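Local coordinates for protein putative acetyl/propionyl-CoA carboxylase, alpha subunit (Methylibium petroleiphilum, PDB 2O1Q) that is of unproven function but binds zinc in a cupin-like fold and may act as an acetylacetone dioxygenase, at residues A[105-108]-A[109-113]; A[11-14]-A[15-18]; A[132-135]-A[136-140]. One frame throughout, in Å; residues are numbered along the deposited sequence.

Contact 1: A[105-108]-A[109-113]; sequences TEFP and VASEF. With ACT (acetate ion), chain G.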
loop_
_atom_site.group_PDB
_atom_site.type_symbol
_atom_site.label_atom_id
_atom_site.label_comp_id
_atom_site.label_asym_id
_atom_site.label_seq_id
_atom_site.Cartn_x
_atom_site.Cartn_y
_atom_site.Cartn_z
ATOM N N THR A 105 -0.574 -21.281 -13.608
ATOM C CA THR A 105 -0.245 -20.285 -14.567
ATOM C C THR A 105 0.753 -20.927 -15.477
ATOM O O THR A 105 1.730 -21.489 -15.011
ATOM C CB THR A 105 0.332 -19.055 -13.945
ATOM O OG1 THR A 105 -0.667 -18.446 -13.098
ATOM C CG2 THR A 105 0.793 -18.011 -15.025
ATOM N N GLU A 106 0.504 -20.851 -16.767
ATOM C CA GLU A 106 1.331 -21.586 -17.730
ATOM C C GLU A 106 1.510 -20.794 -19.011
ATOM O O GLU A 106 0.746 -19.892 -19.315
ATOM C CB GLU A 106 0.784 -22.990 -17.940
ATOM C CG GLU A 106 -0.528 -23.064 -18.602
ATOM C CD GLU A 106 -1.020 -24.489 -18.724
ATOM O OE1 GLU A 106 -0.572 -25.431 -18.020
ATOM O OE2 GLU A 106 -1.886 -24.657 -19.553
ATOM N N PHE A 107 2.476 -21.239 -19.787
ATOM C CA PHE A 107 3.020 -20.533 -20.943
ATOM C C PHE A 107 3.027 -21.411 -22.164
ATOM O O PHE A 107 3.946 -22.153 -22.425
ATOM C CB PHE A 107 4.391 -20.022 -20.555
ATOM C CG PHE A 107 4.336 -19.107 -19.389
ATOM C CD1 PHE A 107 4.053 -17.773 -19.576
ATOM C CD2 PHE A 107 4.462 -19.601 -18.086
ATOM C CE1 PHE A 107 3.902 -16.928 -18.445
ATOM C CE2 PHE A 107 4.314 -18.793 -17.017
ATOM C CZ PHE A 107 4.045 -17.438 -17.210
ATOM N N PRO A 108 1.926 -21.396 -22.919
ATOM C CA PRO A 108 1.821 -22.149 -24.160
ATOM C C PRO A 108 2.868 -21.805 -25.182
ATOM O O PRO A 108 3.291 -22.676 -25.940
ATOM C CB PRO A 108 0.443 -21.766 -24.687
ATOM C CG PRO A 108 -0.179 -20.926 -23.716
ATOM C CD PRO A 108 0.685 -20.696 -22.584
ATOM N N VAL A 109 3.339 -20.552 -25.141
ATOM C CA VAL A 109 4.346 -20.013 -26.034
ATOM C C VAL A 109 5.496 -19.446 -25.177
ATOM O O VAL A 109 5.272 -19.045 -24.035
ATOM C CB VAL A 109 3.663 -18.883 -26.902
ATOM C CG1 VAL A 109 4.672 -18.136 -27.752
ATOM C CG2 VAL A 109 2.570 -19.518 -27.781
ATOM N N ALA A 110 6.710 -19.460 -25.710
ATOM C CA ALA A 110 7.846 -18.862 -25.023
ATOM C C ALA A 110 7.448 -17.417 -24.743
ATOM O O ALA A 110 7.003 -16.703 -25.657
ATOM C CB ALA A 110 9.040 -18.953 -25.887
ATOM N N SER A 111 7.582 -17.009 -23.460
ATOM C CA SER A 111 7.040 -15.739 -22.992
ATOM C C SER A 111 7.986 -14.954 -22.113
ATOM O O SER A 111 8.925 -15.486 -21.528
ATOM C CB SER A 111 5.746 -16.006 -22.238
ATOM O OG SER A 111 4.783 -16.670 -23.043
ATOM N N GLU A 112 7.718 -13.673 -21.981
ATOM C CA GLU A 112 8.433 -12.823 -21.058
ATOM C C GLU A 112 7.390 -11.954 -20.444
ATOM O O GLU A 112 6.527 -11.422 -21.163
ATOM C CB GLU A 112 9.408 -11.910 -21.770
ATOM C CG GLU A 112 10.234 -11.031 -20.828
ATOM C CD GLU A 112 11.138 -10.088 -21.582
ATOM O OE1 GLU A 112 10.635 -9.064 -22.129
ATOM O OE2 GLU A 112 12.347 -10.379 -21.597
ATOM N N PHE A 113 7.407 -11.837 -19.127
ATOM C CA PHE A 113 6.501 -10.947 -18.385
ATOM C C PHE A 113 7.160 -10.367 -17.182
ATOM O O PHE A 113 8.003 -11.014 -16.514
ATOM C CB PHE A 113 5.147 -11.577 -18.011
ATOM C CG PHE A 113 5.211 -12.550 -16.888
ATOM C CD1 PHE A 113 5.685 -13.853 -17.087
ATOM C CD2 PHE A 113 4.848 -12.160 -15.596
ATOM C CE1 PHE A 113 5.763 -14.733 -15.994
ATOM C CE2 PHE A 113 4.904 -13.043 -14.552
ATOM C CZ PHE A 113 5.341 -14.344 -14.783
HETATM C C ACT G . 1.425 -15.653 -11.671
HETATM O O ACT G . 0.906 -16.776 -11.492
HETATM O OXT ACT G . 1.182 -14.855 -10.736
HETATM C CH3 ACT G . 2.246 -15.221 -12.858
#
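Phe107 reaches across the bend at Pro108 and Val109 to meet Phe113, its CZ lying 3.4 Å from Phe113 CE1. The two ring planes are only 14° apart, but the rings are slid so far past each other, with centroids 5.5 Å apart, that they barely overlap; the contact is made through neighbouring ring atoms rather than by stacking. Phe107 holds its CG anti to its carbonyl carbon (chi1 -59°), which lays the ring against strand 110-113. There CD1 rests 3.6 Å from Ser111 CB, so one ring touches Ser111 and Phe113, two residues apart on that strand. The corner itself is made by Pro108 and Val109, where the chain leaves the short strand 106-107 and enters strand 110-118, which belongs to another sheet of the cupin-like barrel. Val109 folds CG2 back to 3.5 Å from Pro108 C, and its carbonyl oxygen accepts a short bond from Ser111 OG, 2.6 Å from Val109 O, with the hydroxyl standing 47° above the carbonyl plane. Ser111 OG is also bonded to Lys74 N, which ties the corner to strand 74-77. Phe113 also stacks with Phe49, and its CZ lies 3.7 Å from the CH3 of an acetate ion that probably comes from the crystallisation liquor; Thr105 OG1 gives a hydrogen bond to the acetate O at 2.8 Å. The Phe113 side chain is about 7 Å, nearest atoms, from a bound zinc ion. Replacing Phe113 by an alanine would probably leave the Phe107 CZ end and the acetate methyl without their aromatic neighbour and open a gap beside Phe107. The chemistry is thus divided: apolar rings fill the interior beside the metal region, while one serine hydroxyl bridges two backbone segments and helps hold the bend across which the rings meet.

Contact 2: A[11-14]-A[15-18]; sequences YVQM and DQVD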
loop_
_atom_site.group_PDB
_atom_site.type_symbol
_atom_site.label_atom_id
_atom_site.label_comp_id
_atom_site.label_asym_id
_atom_site.label_seq_id
_atom_site.Cartn_x
_atom_site.Cartn_y
_atom_site.Cartn_z
ATOM N N TYR A 11 17.911 2.250 -10.041
ATOM C CA TYR A 11 17.943 1.984 -11.477
ATOM C C TYR A 11 18.660 0.667 -11.726
ATOM O O TYR A 11 19.709 0.420 -11.128
ATOM C CB TYR A 11 18.613 3.094 -12.276
ATOM C CG TYR A 11 18.654 2.749 -13.738
ATOM C CD1 TYR A 11 17.476 2.653 -14.483
ATOM C CD2 TYR A 11 19.829 2.411 -14.351
ATOM C CE1 TYR A 11 17.481 2.254 -15.781
ATOM C CE2 TYR A 11 19.861 2.003 -15.646
ATOM C CZ TYR A 11 18.670 1.935 -16.354
ATOM O OH TYR A 11 18.692 1.515 -17.644
ATOM N N VAL A 12 18.093 -0.176 -12.579
ATOM C CA VAL A 12 18.677 -1.443 -12.958
ATOM C C VAL A 12 18.765 -1.509 -14.478
ATOM O O VAL A 12 17.712 -1.432 -15.149
ATOM C CB VAL A 12 17.827 -2.682 -12.484
ATOM C CG1 VAL A 12 18.391 -4.009 -13.064
ATOM C CG2 VAL A 12 17.714 -2.691 -10.978
ATOM N N GLN A 13 19.970 -1.693 -14.998
ATOM C CA GLN A 13 20.158 -1.941 -16.410
ATOM C C GLN A 13 19.960 -3.434 -16.668
ATOM O O GLN A 13 20.801 -4.254 -16.374
ATOM C CB GLN A 13 21.556 -1.476 -16.799
ATOM C CG GLN A 13 21.851 -1.461 -18.278
ATOM C CD GLN A 13 20.879 -0.548 -19.006
ATOM O OE1 GLN A 13 20.814 0.639 -18.692
ATOM N NE2 GLN A 13 20.087 -1.103 -19.924
HETATM N N MSE A 14 18.779 -3.774 -17.128
HETATM C CA MSE A 14 18.286 -5.141 -17.066
HETATM C C MSE A 14 19.101 -6.093 -17.939
HETATM O O MSE A 14 19.298 -7.232 -17.528
HETATM C CB MSE A 14 16.794 -5.179 -17.437
HETATM C CG MSE A 14 15.902 -4.436 -16.406
HETATM SE SE MSE A 14 14.199 -4.006 -17.070
HETATM C CE MSE A 14 13.844 -5.811 -17.425
ATOM N N ASP A 15 19.636 -5.635 -19.070
ATOM C CA ASP A 15 20.472 -6.472 -19.903
ATOM C C ASP A 15 21.897 -6.611 -19.393
ATOM O O ASP A 15 22.687 -7.297 -20.032
ATOM C CB ASP A 15 20.475 -5.989 -21.350
ATOM C CG ASP A 15 20.807 -4.563 -21.506
ATOM O OD1 ASP A 15 20.760 -3.788 -20.541
ATOM O OD2 ASP A 15 21.061 -4.192 -22.665
ATOM N N GLN A 16 22.230 -6.041 -18.251
ATOM C CA GLN A 16 23.509 -6.293 -17.642
ATOM C C GLN A 16 23.317 -7.099 -16.381
ATOM O O GLN A 16 24.226 -7.198 -15.557
ATOM C CB GLN A 16 24.245 -5.006 -17.347
ATOM C CG GLN A 16 24.607 -4.225 -18.585
ATOM C CD GLN A 16 25.142 -2.895 -18.239
ATOM O OE1 GLN A 16 25.215 -2.534 -17.067
ATOM N NE2 GLN A 16 25.491 -2.123 -19.247
ATOM N N VAL A 17 22.168 -7.746 -16.275
ATOM C CA VAL A 17 21.855 -8.607 -15.153
ATOM C C VAL A 17 21.560 -9.942 -15.812
ATOM O O VAL A 17 20.795 -9.986 -16.738
ATOM C CB VAL A 17 20.636 -8.064 -14.372
ATOM C CG1 VAL A 17 20.084 -9.112 -13.372
ATOM C CG2 VAL A 17 20.981 -6.695 -13.663
ATOM N N ASP A 18 22.219 -11.016 -15.365
ATOM C CA ASP A 18 21.986 -12.355 -15.899
ATOM C C ASP A 18 20.678 -12.943 -15.390
ATOM O O ASP A 18 20.338 -12.791 -14.202
ATOM C CB ASP A 18 23.108 -13.310 -15.499
ATOM C CG ASP A 18 24.339 -13.147 -16.350
ATOM O OD1 ASP A 18 24.185 -12.898 -17.562
ATOM O OD2 ASP A 18 25.444 -13.258 -15.804
#
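Gln16 N bonds back to Gln13 O (3.0 Å) and Val17 N to Met14 O (3.2 Å), two successive i to i+3 bonds that wind the chain into a single 3-10 turn, the first of them a type I turn. Over the first turn the Gln13 side chain follows the same course as that of Asp15: CG lies anti to the backbone N (chi1 -171°) and the chain then bends at chi2, which places NE2 2.8 Å from Asp15 OD1. This bond is nearly straight, at 167°; the oxygen lies almost in the amide plane of Gln13 and is approached on its syn side. The opposite end of the amide is held as well, since Tyr11 OH donates to Gln13 OE1 at 2.5 Å from above the amide plane. The turn closes off strand 10-13, which pairs antiparallel with a strand of the second subunit and so carries the sheet across the interface. Tyr11 OH and Gln13 NE2 each have a further bond there, to Ile89 N and Ile89 O of the second subunit. With partners at both ends, the Gln13 amide has its rotation fixed between its own chain and the neighbour. Gln16 lays its extended chain over the aliphatic part of Gln13, CD 3.6 Å from Gln13 CG, the two amide planes turned 58° from each other. On another flank of the turn Val12 CG1 meets Val17 CG2 at 3.8 Å, the side chains crossing at about a right angle. Val17 CG2 also rests on Gln13 O, and Lys34 NZ donates to Met14 O and Val17 O, gripping the carbonyls at the end of the turn.

Contact 3: A[132-135]-A[136-140]; sequences AVIG and WEDAQ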
loop_
_atom_site.group_PDB
_atom_site.type_symbol
_atom_site.label_atom_id
_atom_site.label_comp_id
_atom_site.label_asym_id
_atom_site.label_seq_id
_atom_site.Cartn_x
_atom_site.Cartn_y
_atom_site.Cartn_z
ATOM N N ALA A 132 4.126 -22.938 1.460
ATOM C CA ALA A 132 5.206 -21.949 1.609
ATOM C C ALA A 132 4.580 -20.585 1.340
ATOM O O ALA A 132 3.770 -20.437 0.425
ATOM C CB ALA A 132 6.317 -22.210 0.629
ATOM N N VAL A 133 4.958 -19.600 2.125
ATOM C CA VAL A 133 4.588 -18.231 1.888
ATOM C C VAL A 133 5.811 -17.474 1.450
ATOM O O VAL A 133 6.704 -17.255 2.235
ATOM C CB VAL A 133 3.989 -17.594 3.135
ATOM C CG1 VAL A 133 3.568 -16.132 2.826
ATOM C CG2 VAL A 133 2.733 -18.432 3.562
ATOM N N ILE A 134 5.825 -17.060 0.197
ATOM C CA ILE A 134 7.029 -16.593 -0.470
ATOM C C ILE A 134 6.857 -15.134 -0.861
ATOM O O ILE A 134 6.049 -14.811 -1.714
ATOM C CB ILE A 134 7.289 -17.497 -1.712
ATOM C CG1 ILE A 134 7.627 -18.928 -1.271
ATOM C CG2 ILE A 134 8.322 -16.906 -2.690
ATOM C CD1 ILE A 134 8.958 -19.068 -0.658
ATOM N N GLY A 135 7.619 -14.267 -0.196
ATOM C CA GLY A 135 7.542 -12.867 -0.497
ATOM C C GLY A 135 8.852 -12.196 -0.715
ATOM O O GLY A 135 9.838 -12.842 -1.029
ATOM N N TRP A 136 8.894 -10.897 -0.442
ATOM C CA TRP A 136 10.061 -10.064 -0.829
ATOM C C TRP A 136 11.370 -10.561 -0.309
ATOM O O TRP A 136 12.343 -10.512 -1.009
ATOM C CB TRP A 136 9.878 -8.572 -0.422
ATOM C CG TRP A 136 10.020 -8.300 0.998
ATOM C CD1 TRP A 136 9.057 -8.384 1.929
ATOM C CD2 TRP A 136 11.218 -7.949 1.682
ATOM N NE1 TRP A 136 9.556 -8.108 3.166
ATOM C CE2 TRP A 136 10.893 -7.817 3.039
ATOM C CE3 TRP A 136 12.543 -7.720 1.279
ATOM C CZ2 TRP A 136 11.813 -7.480 3.982
ATOM C CZ3 TRP A 136 13.471 -7.390 2.240
ATOM C CH2 TRP A 136 13.095 -7.257 3.567
ATOM N N GLU A 137 11.357 -10.982 0.945
ATOM C CA GLU A 137 12.532 -11.445 1.618
ATOM C C GLU A 137 13.021 -12.780 1.038
ATOM O O GLU A 137 14.232 -13.022 0.927
ATOM C CB GLU A 137 12.248 -11.558 3.138
ATOM C CG GLU A 137 13.446 -11.772 4.033
ATOM C CD GLU A 137 13.053 -12.020 5.515
ATOM O OE1 GLU A 137 12.156 -12.870 5.776
ATOM O OE2 GLU A 137 13.676 -11.396 6.410
ATOM N N ASP A 138 12.074 -13.667 0.775
ATOM C CA ASP A 138 12.365 -14.926 0.126
ATOM C C ASP A 138 12.911 -14.702 -1.273
ATOM O O ASP A 138 13.886 -15.296 -1.691
ATOM C CB ASP A 138 11.146 -15.836 0.121
ATOM C CG ASP A 138 10.608 -16.036 1.497
ATOM O OD1 ASP A 138 11.308 -16.694 2.308
ATOM O OD2 ASP A 138 9.546 -15.454 1.768
ATOM N N ALA A 139 12.278 -13.803 -1.999
ATOM C CA ALA A 139 12.744 -13.450 -3.320
ATOM C C ALA A 139 14.142 -12.898 -3.317
ATOM O O ALA A 139 14.945 -13.310 -4.121
ATOM C CB ALA A 139 11.774 -12.474 -3.995
ATOM N N GLN A 140 14.427 -11.997 -2.408
ATOM C CA GLN A 140 15.724 -11.369 -2.355
ATOM C C GLN A 140 16.760 -12.408 -2.033
ATOM O O GLN A 140 17.840 -12.374 -2.568
ATOM C CB GLN A 140 15.741 -10.191 -1.390
ATOM C CG GLN A 140 17.015 -9.375 -1.418
ATOM C CD GLN A 140 17.055 -8.323 -0.320
ATOM O OE1 GLN A 140 16.899 -8.638 0.875
ATOM N NE2 GLN A 140 17.361 -7.123 -0.699
HETATM O O HOH W 1 8.779 -17.550 3.565
#
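Asp138 lies one helical turn beyond Gly135, the N-cap of helix 136-144, and reaches back over it to the strand 132-134. Its CB touches Ile134 CD1 at 4.0 Å and lies 3.5 Å from Gly135 O. With CG anti to the carbonyl carbon (chi1 -55°), the carboxylate lies beside the N-terminal end of the helix, and CG itself still meets Ile134 CD1. At the tip, OD2 receives Gly135 N at 3.0 Å through its anti lone pair, in a bond that is almost straight at 172°. A water makes a weak bond to the same OD2 and a short one to Val133 O (2.5 Å from the water oxygen), bridging two acceptors that could not bond directly. The bond from Asp138 to Gly135 N is the N3 half of a capping box; the N-cap glycine has no side chain to complete it. Behind it the helix proper begins with Ala139 N bonded to Gly135 O at 2.8 Å. A carboxylate placed here, close to the positive end of the helix dipole, would probably be stabilised in its ionised form while it joins the last residues of the strand to the first turn.

In the fold
Contact 1 is the most buried of the three and contact 2 a surface contact, its centre about 18 Å from the centre of the chain, with contact 3 partly buried. Contacts 1 and 3 lie on opposite sides of that centre yet reach the same sheet, one through strand 106-107 and the other through strand 130-134. Their chemistry follows their place: aromatic rings dominate 105-113, amide and carboxylate bonds dominate 11-18, and 132-140 combines a helix cap with a water bridge. Contacts 2 and 3 face other subunits, whereas no other chain of the assembly touches contact 1. None of the three touches another; nearest atoms of contacts 1 and 2 are about 6 Å apart.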